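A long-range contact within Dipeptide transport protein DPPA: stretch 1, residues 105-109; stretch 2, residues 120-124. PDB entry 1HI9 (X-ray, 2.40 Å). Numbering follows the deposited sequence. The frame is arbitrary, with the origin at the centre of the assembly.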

# COMPACT_ATOMS: atom_id res chain seq x y z
N ALA A 105 -17.56 -8.88 -30.77
CA ALA A 105 -19.00 -9.03 -30.79
C ALA A 105 -19.66 -8.02 -29.85
O ALA A 105 -19.05 -7.57 -28.86
CB ALA A 105 -19.36 -10.43 -30.37
N ARG A 106 -20.90 -7.67 -30.18
CA ARG A 106 -21.67 -6.71 -29.37
C ARG A 106 -22.07 -7.38 -28.05
O ARG A 106 -22.05 -8.61 -27.93
CB ARG A 106 -22.90 -6.22 -30.14
CG ARG A 106 -23.92 -7.30 -30.57
CD ARG A 106 -25.02 -6.69 -31.44
NE ARG A 106 -25.93 -7.68 -32.04
CZ ARG A 106 -27.03 -8.16 -31.46
NH1 ARG A 106 -27.39 -7.75 -30.25
NH2 ARG A 106 -27.77 -9.04 -32.11
N ALA A 107 -22.44 -6.57 -27.07
CA ALA A 107 -22.83 -7.06 -25.75
C ALA A 107 -23.97 -8.07 -25.78
O ALA A 107 -24.80 -8.07 -26.69
CB ALA A 107 -23.23 -5.88 -24.87
N SER A 108 -23.99 -8.95 -24.78
CA SER A 108 -25.03 -9.95 -24.64
C SER A 108 -25.04 -11.07 -25.68
O SER A 108 -26.01 -11.82 -25.75
CB SER A 108 -26.39 -9.24 -24.63
OG SER A 108 -26.42 -8.21 -23.65
N THR A 109 -23.99 -11.19 -26.48
CA THR A 109 -23.95 -12.25 -27.48
C THR A 109 -22.63 -13.04 -27.38
O THR A 109 -21.67 -12.59 -26.73
CB THR A 109 -24.08 -11.69 -28.92
OG1 THR A 109 -22.90 -10.96 -29.26
CG2 THR A 109 -25.29 -10.76 -29.01
N GLY A 120 -21.57 -1.62 -18.85
CA GLY A 120 -22.96 -1.42 -18.51
C GLY A 120 -24.04 -1.55 -19.57
O GLY A 120 -25.22 -1.64 -19.22
N VAL A 121 -23.70 -1.55 -20.85
CA VAL A 121 -24.76 -1.66 -21.84
C VAL A 121 -25.02 -3.09 -22.27
O VAL A 121 -24.10 -3.90 -22.42
CB VAL A 121 -24.48 -0.82 -23.12
CG1 VAL A 121 -23.98 0.56 -22.75
CG2 VAL A 121 -23.50 -1.54 -24.01
N ARG A 122 -26.30 -3.40 -22.46
CA ARG A 122 -26.67 -4.73 -22.91
C ARG A 122 -26.96 -4.71 -24.40
O ARG A 122 -26.59 -5.64 -25.10
CB ARG A 122 -27.90 -5.24 -22.15
CG ARG A 122 -27.54 -6.00 -20.90
CD ARG A 122 -28.79 -6.46 -20.22
NE ARG A 122 -29.64 -7.30 -21.07
CZ ARG A 122 -29.43 -8.59 -21.31
NH1 ARG A 122 -28.39 -9.21 -20.77
NH2 ARG A 122 -30.27 -9.27 -22.07
N HIS A 123 -27.60 -3.64 -24.86
CA HIS A 123 -27.92 -3.49 -26.28
C HIS A 123 -27.99 -2.03 -26.72
O HIS A 123 -28.37 -1.15 -25.94
CB HIS A 123 -29.27 -4.13 -26.63
CG HIS A 123 -29.30 -5.62 -26.50
ND1 HIS A 123 -30.02 -6.27 -25.52
CD2 HIS A 123 -28.70 -6.59 -27.22
CE1 HIS A 123 -29.84 -7.58 -25.63
NE2 HIS A 123 -29.05 -7.80 -26.66
N PHE A 124 -27.63 -1.80 -27.97
CA PHE A 124 -27.71 -0.49 -28.60
C PHE A 124 -28.78 -0.69 -29.68
O PHE A 124 -28.85 -1.75 -30.30
CB PHE A 124 -26.40 -0.12 -29.28
CG PHE A 124 -25.39 0.54 -28.38
CD1 PHE A 124 -24.03 0.53 -28.70
CD2 PHE A 124 -25.80 1.21 -27.23
CE1 PHE A 124 -23.09 1.16 -27.89
CE2 PHE A 124 -24.88 1.84 -26.42
CZ PHE A 124 -23.52 1.82 -26.75

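This is a small, mixed contact in which a turn of the chain leans on a neighbouring segment through one side-chain-to-backbone hydrogen bond and a set of close van der Waals approaches, burying 228 Å² summed over both sides. The first stretch has no regular secondary structure, but Arg106 to Thr109 form a type II beta turn, and Ser108, at its third position, takes the positive phi (70°) that such a turn requires. The turn is braced from within by Thr109, whose OG1 donates a hydrogen bond to Arg106 O at 2.8 Å; its CA-to-CB bond points sideways, and Thr109 makes no contact with the second stretch. Arg106, Ala107 and Ser108 all direct CA-to-CB toward that stretch, which turns a corner at Arg122. The backbones come nearest at Ala107 and Arg122, with their CA atoms 5.3 Å apart.

The one hydrogen bond across the contact runs from Ser108 OG to Arg122 O, 3.0 Å away, with the serine as donor. The m rotamer of Ser108 (chi1 -53°) places the hydroxyl within reach of this carbonyl, tying Ser108, within the turn, to the corner residue Arg122. Ser108 OG also lies over one face of the Arg122 guanidinium, 3.6 Å from Arg122 NH1, a contact and not a hydrogen bond; Arg122 NE and NH1 are hydrogen-bonded elsewhere in the structure. Ser108 also has the largest area covered by the other stretch, 60 Å².

Ala107 packs its methyl group against backbone: CB is 3.3 Å from Val121 O and 3.4 Å from Arg122 O. A looser apolar contact joins Ala107 CB to Val121 CG2 at 4.4 Å. The carbonyl oxygens Ala107 O and Arg122 O also approach to 3.4 Å, but both are acceptors and no hydrogen bond links them.

His123 fills the remaining part of the contact. Its CA-to-CB bond points sideways, yet with chi1 at -67° (m) the imidazole comes nearer to the turn. Ser108 OG sits over one face of the ring, while Ser108 CB lies 3.6 Å from His123 NE2. Arg106 meets the ring at its edge: NH1 is 3.5 Å from His123 CD2, and CD2 in turn lies near the guanidinium plane, so the two planar groups meet edge to edge without stacking. The Arg106 side chain reaches this position with chi1 in p (60°) and chi2 and chi3 both t, an extended course beyond CB.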